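Local coordinates for extracellular solute-binding protein, family 1 (Bifidobacterium longum subsp. infantis ATCC 15697, PDB 3OMB), which probably binds an extracellular solute, perhaps a carbohydrate, for uptake by an ABC transporter, and carries a bound magnesium ion, at residues Y103-Y111 against M468-A476; K214-T222 against F487-A495. All coordinates share one frame; numbering follows the deposited sequence.

Contact 1 of 2, residues Y103-Y111 against M468-A476; sequences YGAVEAYQY and MDNMDPSDA
The carboxylate of D469 faces the start of helix 106-110, where the backbone N-H groups of A105 and V106 turn toward it. Both bonds are weak: A105 N lies 3.3 Å from D469 OD1, and V106 N lies 3.5 Å from D469 OD2, the second the straighter at 166°. With CG anti to the backbone N (chi1 -161°), the D469 side chain reaches over G104, whose CA is 3.2 Å from OD2, a close approach that uses the absence of a side chain there. The tight apolar part begins at V106 itself, whose CG2 sits 3.8 Å from P473 CA, and continues a turn later, where P473 CG and CD rest against Y109 CB, with CG to CB 3.6 Å. Beyond this the contact loosens toward solvent, with Q110 CG sliding past P473 CB at 4.0 Å, while the Y109 hydroxyl turns away to D144 and R148. Were D469 replaced by an alanine, the A105 and V106 N-H groups would probably lose these acceptors and a gap would open beside G104. The negative carboxylate beside the N-terminal end of the helix may add a modest electrostatic attraction to two weak bonds, so most of the grip probably comes from the apolar packing on P473.

Contact 2 of 2, residues K214-T222 against F487-A495; sequences KKLEGSYFT and FNTTMQKTA
M491, a selenomethionine, lays its terminal methyl over the face of the F221 ring: CE stands 3.6 Å from the ring centroid and only 9° off the normal, a CH-pi contact. SE follows obliquely, 3.6 Å from F221 CE1, which makes this a Met-aromatic pair. A bend at chi2 (-60°) folds the chain so that its methyl also reaches the Y220 carbonyl group, while CG is pressed against the peptide oxygens of E217 and G218. L216 enters beside it; the L216 and T494 side chains cross at about a right angle, L216 CD1 being 3.6 Å from T494 CG2 and also touching the M491 carbonyl oxygen. At the other end F487 CB abuts G218 O at 3.3 Å, S219 O lies over one face of the F487 ring, and F221 CE2 comes to that ring's edge. A water bridges the loop and the first turn of helix 490-500, 2.9 Å from G218 O and 2.9 Å from M491 N, accepting from the latter. T494 OG1 bonds back to T490 O, 38° out of the carbonyl plane, and also meets the hydroxyl of Y264. The loop following strand 209-211 is thus laid against the start of helix 490-500, with Y264 and I268 of helix 262-276 beside F221 and T494, respectively, and Y510 and L514 of helix 503-516 against T490.

Overall arrangement
Contacts 1 and 2 draw on consecutive helices near the C-terminal end of the chain: 468-476 leads into helix 473-486, and 487-495 runs from just after that helix into helix 490-500. Their centres lie 26 Å apart and their nearest atoms about 9 Å, so they do not touch. Each fastens this helical region to a much earlier part of the chain, contact 1 to helix 106-110 and contact 2 to the loop after strand 209-211. Contact 1 is a surface contact, whereas contact 2 is partly buried. Both lie away from the magnesium site formed by D199, N201, N203, Q205, D207 and E208.

Contact 1 of 2, residues Y103-Y111 against M468-A476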
loop_
_atom_site.group_PDB
_atom_site.type_symbol
_atom_site.label_atom_id
_atom_site.label_comp_id
_atom_site.label_asym_id
_atom_site.label_seq_id
_atom_site.Cartn_x
_atom_site.Cartn_y
_atom_site.Cartn_z
ATOM N N TYR A 103 -1.509 -8.194 -14.803
ATOM C CA TYR A 103 -1.533 -9.566 -14.306
ATOM C C TYR A 103 -0.498 -9.804 -13.241
ATOM O O TYR A 103 0.496 -9.105 -13.167
ATOM C CB TYR A 103 -1.234 -10.516 -15.463
ATOM C CG TYR A 103 -2.161 -10.306 -16.622
ATOM C CD1 TYR A 103 -3.474 -10.753 -16.566
ATOM C CD2 TYR A 103 -1.737 -9.620 -17.757
ATOM C CE1 TYR A 103 -4.345 -10.526 -17.619
ATOM C CE2 TYR A 103 -2.599 -9.402 -18.826
ATOM C CZ TYR A 103 -3.896 -9.863 -18.753
ATOM O OH TYR A 103 -4.756 -9.654 -19.798
ATOM N N GLY A 104 -0.727 -10.811 -12.415
ATOM C CA GLY A 104 0.303 -11.269 -11.494
ATOM C C GLY A 104 0.839 -12.592 -11.991
ATOM O O GLY A 104 0.224 -13.228 -12.846
ATOM N N ALA A 105 1.963 -13.018 -11.428
ATOM C CA ALA A 105 2.666 -14.232 -11.856
ATOM C C ALA A 105 1.888 -15.540 -11.710
ATOM O O ALA A 105 2.094 -16.458 -12.505
ATOM C CB ALA A 105 3.997 -14.342 -11.130
ATOM N N VAL A 106 1.023 -15.643 -10.701
ATOM C CA VAL A 106 0.243 -16.858 -10.495
ATOM C C VAL A 106 -0.624 -17.171 -11.722
ATOM O O VAL A 106 -0.945 -18.334 -11.984
ATOM C CB VAL A 106 -0.646 -16.765 -9.225
ATOM C CG1 VAL A 106 -1.833 -15.811 -9.459
ATOM C CG2 VAL A 106 -1.121 -18.162 -8.782
ATOM N N GLU A 107 -0.988 -16.136 -12.472
ATOM C CA GLU A 107 -1.785 -16.307 -13.683
ATOM C C GLU A 107 -1.057 -17.009 -14.821
ATOM O O GLU A 107 -1.673 -17.703 -15.625
ATOM C CB GLU A 107 -2.357 -14.977 -14.132
ATOM C CG GLU A 107 -3.708 -14.759 -13.483
ATOM C CD GLU A 107 -3.830 -13.440 -12.777
ATOM O OE1 GLU A 107 -2.932 -12.573 -12.927
ATOM O OE2 GLU A 107 -4.838 -13.276 -12.055
ATOM N N ALA A 108 0.259 -16.848 -14.852
ATOM C CA ALA A 108 1.094 -17.614 -15.758
ATOM C C ALA A 108 1.035 -19.116 -15.471
ATOM O O ALA A 108 1.248 -19.933 -16.387
ATOM C CB ALA A 108 2.506 -17.125 -15.710
ATOM N N TYR A 109 0.744 -19.471 -14.217
ATOM C CA TYR A 109 0.555 -20.866 -13.814
ATOM C C TYR A 109 -0.885 -21.338 -13.992
ATOM O O TYR A 109 -1.128 -22.509 -14.295
ATOM C CB TYR A 109 1.048 -21.094 -12.379
ATOM C CG TYR A 109 2.562 -21.038 -12.267
ATOM C CD1 TYR A 109 3.349 -22.133 -12.657
ATOM C CD2 TYR A 109 3.211 -19.893 -11.793
ATOM C CE1 TYR A 109 4.737 -22.088 -12.563
ATOM C CE2 TYR A 109 4.589 -19.836 -11.698
ATOM C CZ TYR A 109 5.351 -20.938 -12.083
ATOM O OH TYR A 109 6.728 -20.899 -12.003
ATOM N N GLN A 110 -1.837 -20.423 -13.826
ATOM C CA GLN A 110 -3.236 -20.739 -14.084
ATOM C C GLN A 110 -3.522 -20.928 -15.579
ATOM O O GLN A 110 -4.366 -21.725 -15.942
ATOM C CB GLN A 110 -4.158 -19.682 -13.479
ATOM C CG GLN A 110 -4.468 -19.936 -12.006
ATOM C CD GLN A 110 -5.255 -18.807 -11.361
ATOM O OE1 GLN A 110 -5.028 -17.624 -11.645
ATOM N NE2 GLN A 110 -6.192 -19.171 -10.479
ATOM N N TYR A 111 -2.819 -20.182 -16.424
ATOM C CA TYR A 111 -2.975 -20.284 -17.869
ATOM C C TYR A 111 -1.614 -20.598 -18.469
ATOM O O TYR A 111 -0.897 -19.694 -18.904
ATOM C CB TYR A 111 -3.585 -18.997 -18.442
ATOM C CG TYR A 111 -4.933 -18.676 -17.834
ATOM C CD1 TYR A 111 -6.123 -19.131 -18.424
ATOM C CD2 TYR A 111 -5.023 -17.957 -16.640
ATOM C CE1 TYR A 111 -7.380 -18.852 -17.835
ATOM C CE2 TYR A 111 -6.251 -17.679 -16.044
ATOM C CZ TYR A 111 -7.425 -18.121 -16.643
ATOM O OH TYR A 111 -8.623 -17.830 -16.032
HETATM N N MSE A 468 0.420 -13.942 -2.299
HETATM C CA MSE A 468 -0.367 -15.025 -2.876
HETATM C C MSE A 468 -0.051 -15.179 -4.345
HETATM O O MSE A 468 -0.209 -16.260 -4.938
HETATM C CB MSE A 468 -1.842 -14.785 -2.632
HETATM C CG MSE A 468 -2.163 -14.849 -1.146
HETATM SE SE MSE A 468 -4.072 -14.903 -0.827
HETATM C CE MSE A 468 -4.525 -16.105 -2.277
ATOM N N ASP A 469 0.479 -14.098 -4.893
ATOM C CA ASP A 469 0.864 -14.017 -6.280
ATOM C C ASP A 469 2.181 -14.755 -6.582
ATOM O O ASP A 469 2.463 -15.068 -7.741
ATOM C CB ASP A 469 0.986 -12.538 -6.626
ATOM C CG ASP A 469 0.936 -12.285 -8.083
ATOM O OD1 ASP A 469 1.758 -11.453 -8.532
ATOM O OD2 ASP A 469 0.085 -12.905 -8.778
ATOM N N ASN A 470 2.957 -15.044 -5.535
ATOM C CA ASN A 470 4.213 -15.800 -5.623
ATOM C C ASN A 470 4.147 -17.262 -5.111
ATOM O O ASN A 470 5.167 -17.838 -4.706
ATOM C CB ASN A 470 5.307 -15.051 -4.848
ATOM C CG ASN A 470 6.542 -14.760 -5.714
ATOM O OD1 ASN A 470 6.621 -15.190 -6.868
ATOM N ND2 ASN A 470 7.509 -14.032 -5.151
HETATM N N MSE A 471 2.946 -17.832 -5.113
HETATM C CA MSE A 471 2.670 -19.198 -4.645
HETATM C C MSE A 471 2.202 -20.068 -5.801
HETATM O O MSE A 471 1.818 -19.533 -6.835
HETATM C CB MSE A 471 1.491 -19.171 -3.690
HETATM C CG MSE A 471 1.753 -18.567 -2.395
HETATM SE SE MSE A 471 0.155 -18.630 -1.317
HETATM C CE MSE A 471 1.032 -17.724 0.148
ATOM N N ASP A 472 2.177 -21.388 -5.605
ATOM C CA ASP A 472 1.419 -22.311 -6.470
ATOM C C ASP A 472 -0.058 -21.854 -6.565
ATOM O O ASP A 472 -0.616 -21.392 -5.569
ATOM C CB ASP A 472 1.401 -23.737 -5.874
ATOM C CG ASP A 472 2.786 -24.397 -5.801
ATOM O OD1 ASP A 472 3.736 -23.978 -6.517
ATOM O OD2 ASP A 472 2.919 -25.384 -5.031
ATOM N N PRO A 473 -0.699 -22.009 -7.741
ATOM C CA PRO A 473 -2.135 -21.723 -7.825
ATOM C C PRO A 473 -3.004 -22.563 -6.884
ATOM O O PRO A 473 -4.036 -22.079 -6.413
ATOM C CB PRO A 473 -2.496 -22.037 -9.285
ATOM C CG PRO A 473 -1.252 -22.473 -9.953
ATOM C CD PRO A 473 -0.089 -22.154 -9.078
ATOM N N SER A 474 -2.607 -23.794 -6.595
ATOM C CA SER A 474 -3.408 -24.607 -5.682
ATOM C C SER A 474 -3.351 -24.062 -4.255
ATOM O O SER A 474 -4.314 -24.187 -3.509
ATOM C CB SER A 474 -2.982 -26.069 -5.710
ATOM O OG SER A 474 -1.605 -26.162 -5.359
ATOM N N ASP A 475 -2.224 -23.466 -3.869
ATOM C CA ASP A 475 -2.112 -22.891 -2.536
ATOM C C ASP A 475 -2.870 -21.568 -2.434
ATOM O O ASP A 475 -3.563 -21.331 -1.456
ATOM C CB ASP A 475 -0.648 -22.750 -2.105
ATOM C CG ASP A 475 -0.099 -24.032 -1.467
ATOM O OD1 ASP A 475 -0.896 -24.972 -1.220
ATOM O OD2 ASP A 475 1.125 -24.084 -1.185
ATOM N N ALA A 476 -2.770 -20.742 -3.472
ATOM C CA ALA A 476 -3.506 -19.483 -3.555
ATOM C C ALA A 476 -5.020 -19.724 -3.438
ATOM O O ALA A 476 -5.709 -19.036 -2.675
ATOM C CB ALA A 476 -3.166 -18.741 -4.855
#

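Contact 2 of 2, residues K214-T222 against F487-A495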
loop_
_atom_site.group_PDB
_atom_site.type_symbol
_atom_site.label_atom_id
_atom_site.label_comp_id
_atom_site.label_asym_id
_atom_site.label_seq_id
_atom_site.Cartn_x
_atom_site.Cartn_y
_atom_site.Cartn_z
ATOM N N LYS A 214 -11.480 4.543 10.855
ATOM C CA LYS A 214 -12.128 4.022 9.664
ATOM C C LYS A 214 -12.991 2.796 9.959
ATOM O O LYS A 214 -12.648 1.969 10.825
ATOM C CB LYS A 214 -11.069 3.629 8.616
ATOM C CG LYS A 214 -10.415 4.817 7.926
ATOM C CD LYS A 214 -9.285 4.452 6.930
ATOM C CE LYS A 214 -9.794 3.719 5.678
ATOM N NZ LYS A 214 -8.697 3.409 4.642
ATOM N N LYS A 215 -14.097 2.662 9.223
ATOM C CA LYS A 215 -14.905 1.459 9.315
ATOM C C LYS A 215 -14.079 0.278 8.821
ATOM O O LYS A 215 -13.117 0.454 8.075
ATOM C CB LYS A 215 -16.228 1.598 8.541
ATOM C CG LYS A 215 -16.144 1.550 7.003
ATOM C CD LYS A 215 -17.577 1.515 6.463
ATOM C CE LYS A 215 -17.666 1.139 4.997
ATOM N NZ LYS A 215 -17.329 2.298 4.115
ATOM N N LEU A 216 -14.426 -0.913 9.284
ATOM C CA LEU A 216 -13.748 -2.133 8.833
ATOM C C LEU A 216 -14.290 -2.536 7.457
ATOM O O LEU A 216 -15.465 -2.339 7.175
ATOM C CB LEU A 216 -13.969 -3.249 9.846
ATOM C CG LEU A 216 -13.466 -2.999 11.264
ATOM C CD1 LEU A 216 -13.490 -4.308 12.057
ATOM C CD2 LEU A 216 -12.035 -2.398 11.315
ATOM N N GLU A 217 -13.420 -3.039 6.583
ATOM C CA GLU A 217 -13.850 -3.677 5.335
ATOM C C GLU A 217 -14.042 -5.161 5.583
ATOM O O GLU A 217 -13.337 -5.757 6.415
ATOM C CB GLU A 217 -12.805 -3.478 4.237
ATOM C CG GLU A 217 -12.889 -2.103 3.580
ATOM C CD GLU A 217 -14.084 -1.989 2.647
ATOM O OE1 GLU A 217 -14.745 -3.021 2.361
ATOM O OE2 GLU A 217 -14.350 -0.868 2.184
ATOM N N GLY A 218 -14.977 -5.754 4.841
ATOM C CA GLY A 218 -15.387 -7.148 5.058
ATOM C C GLY A 218 -14.280 -8.172 4.882
ATOM O O GLY A 218 -14.195 -9.129 5.663
ATOM N N SER A 219 -13.431 -7.979 3.867
ATOM C CA SER A 219 -12.476 -9.020 3.461
ATOM C C SER A 219 -10.957 -8.801 3.732
ATOM O O SER A 219 -10.137 -9.685 3.402
ATOM C CB SER A 219 -12.700 -9.354 1.985
ATOM O OG SER A 219 -12.465 -8.185 1.213
ATOM N N TYR A 220 -10.585 -7.663 4.331
ATOM C CA TYR A 220 -9.180 -7.334 4.570
ATOM C C TYR A 220 -9.030 -6.142 5.523
ATOM O O TYR A 220 -9.922 -5.307 5.611
ATOM C CB TYR A 220 -8.469 -7.040 3.231
ATOM C CG TYR A 220 -9.044 -5.854 2.491
ATOM C CD1 TYR A 220 -10.202 -5.978 1.730
ATOM C CD2 TYR A 220 -8.423 -4.595 2.547
ATOM C CE1 TYR A 220 -10.741 -4.887 1.041
ATOM C CE2 TYR A 220 -8.955 -3.492 1.856
ATOM C CZ TYR A 220 -10.117 -3.646 1.112
ATOM O OH TYR A 220 -10.664 -2.563 0.437
ATOM N N PHE A 221 -7.906 -6.061 6.239
ATOM C CA PHE A 221 -7.574 -4.843 6.975
ATOM C C PHE A 221 -7.026 -3.760 6.028
ATOM O O PHE A 221 -6.153 -4.026 5.211
ATOM C CB PHE A 221 -6.635 -5.141 8.141
ATOM C CG PHE A 221 -7.222 -6.095 9.133
ATOM C CD1 PHE A 221 -8.171 -5.650 10.056
ATOM C CD2 PHE A 221 -6.855 -7.446 9.125
ATOM C CE1 PHE A 221 -8.748 -6.532 10.987
ATOM C CE2 PHE A 221 -7.433 -8.357 10.041
ATOM C CZ PHE A 221 -8.380 -7.894 10.980
ATOM N N THR A 222 -7.568 -2.552 6.143
ATOM C CA THR A 222 -7.304 -1.484 5.181
ATOM C C THR A 222 -6.092 -0.624 5.570
ATOM O O THR A 222 -5.552 -0.704 6.687
ATOM C CB THR A 222 -8.497 -0.488 5.119
ATOM O OG1 THR A 222 -8.614 0.179 6.389
ATOM C CG2 THR A 222 -9.790 -1.198 4.839
ATOM N N PHE A 487 -13.283 -14.402 6.687
ATOM C CA PHE A 487 -13.860 -13.082 6.649
ATOM C C PHE A 487 -15.370 -13.107 6.269
ATOM O O PHE A 487 -15.889 -12.166 5.694
ATOM C CB PHE A 487 -13.004 -12.182 5.759
ATOM C CG PHE A 487 -11.603 -11.990 6.278
ATOM C CD1 PHE A 487 -11.340 -11.066 7.273
ATOM C CD2 PHE A 487 -10.554 -12.749 5.785
ATOM C CE1 PHE A 487 -10.057 -10.890 7.766
ATOM C CE2 PHE A 487 -9.265 -12.582 6.277
ATOM C CZ PHE A 487 -9.017 -11.641 7.265
ATOM N N ASN A 488 -16.063 -14.196 6.611
ATOM C CA ASN A 488 -17.527 -14.241 6.534
ATOM C C ASN A 488 -18.150 -13.360 7.625
ATOM O O ASN A 488 -19.003 -12.529 7.316
ATOM C CB ASN A 488 -18.036 -15.701 6.642
ATOM C CG ASN A 488 -19.561 -15.822 6.503
ATOM O OD1 ASN A 488 -20.195 -15.111 5.718
ATOM N ND2 ASN A 488 -20.147 -16.749 7.259
ATOM N N THR A 489 -17.713 -13.527 8.884
ATOM C CA THR A 489 -18.266 -12.756 10.017
ATOM C C THR A 489 -17.231 -12.068 10.937
ATOM O O THR A 489 -17.623 -11.362 11.875
ATOM C CB THR A 489 -19.199 -13.615 10.937
ATOM O OG1 THR A 489 -18.440 -14.660 11.563
ATOM C CG2 THR A 489 -20.408 -14.223 10.167
ATOM N N THR A 490 -15.938 -12.275 10.681
ATOM C CA THR A 490 -14.882 -11.725 11.541
ATOM C C THR A 490 -14.896 -10.191 11.676
ATOM O O THR A 490 -14.823 -9.684 12.797
ATOM C CB THR A 490 -13.489 -12.250 11.161
ATOM O OG1 THR A 490 -13.491 -13.681 11.244
ATOM C CG2 THR A 490 -12.407 -11.721 12.118
HETATM N N MSE A 491 -14.984 -9.453 10.565
HETATM C CA MSE A 491 -15.002 -7.985 10.676
HETATM C C MSE A 491 -16.278 -7.506 11.350
HETATM O O MSE A 491 -16.251 -6.594 12.155
HETATM C CB MSE A 491 -14.885 -7.316 9.310
HETATM C CG MSE A 491 -13.626 -7.686 8.591
HETATM SE SE MSE A 491 -12.034 -7.174 9.576
HETATM C CE MSE A 491 -10.765 -7.740 8.184
ATOM N N GLN A 492 -17.388 -8.159 11.027
ATOM C CA GLN A 492 -18.679 -7.801 11.574
ATOM C C GLN A 492 -18.639 -7.997 13.093
ATOM O O GLN A 492 -19.016 -7.106 13.839
ATOM C CB GLN A 492 -19.768 -8.659 10.919
ATOM C CG GLN A 492 -19.959 -8.431 9.386
ATOM C CD GLN A 492 -18.691 -8.694 8.516
ATOM O OE1 GLN A 492 -18.012 -9.722 8.651
ATOM N NE2 GLN A 492 -18.387 -7.744 7.612
ATOM N N LYS A 493 -18.159 -9.156 13.539
ATOM C CA LYS A 493 -18.036 -9.447 14.961
ATOM C C LYS A 493 -17.050 -8.513 15.655
ATOM O O LYS A 493 -17.291 -8.093 16.790
ATOM C CB LYS A 493 -17.613 -10.910 15.180
ATOM C CG LYS A 493 -18.724 -11.904 14.859
ATOM C CD LYS A 493 -18.454 -13.323 15.352
ATOM C CE LYS A 493 -18.507 -13.450 16.895
ATOM N NZ LYS A 493 -19.631 -12.704 17.572
ATOM N N THR A 494 -15.935 -8.218 14.981
ATOM C CA THR A 494 -14.930 -7.288 15.498
ATOM C C THR A 494 -15.554 -5.906 15.748
ATOM O O THR A 494 -15.391 -5.333 16.838
ATOM C CB THR A 494 -13.685 -7.170 14.554
ATOM O OG1 THR A 494 -12.990 -8.430 14.513
ATOM C CG2 THR A 494 -12.687 -6.126 15.066
ATOM N N ALA A 495 -16.269 -5.384 14.751
ATOM C CA ALA A 495 -16.927 -4.072 14.869
ATOM C C ALA A 495 -17.940 -4.078 16.017
ATOM O O ALA A 495 -18.006 -3.123 16.791
ATOM C CB ALA A 495 -17.623 -3.715 13.584
HETATM O O HOH W 1 -15.525 -10.414 7.915
#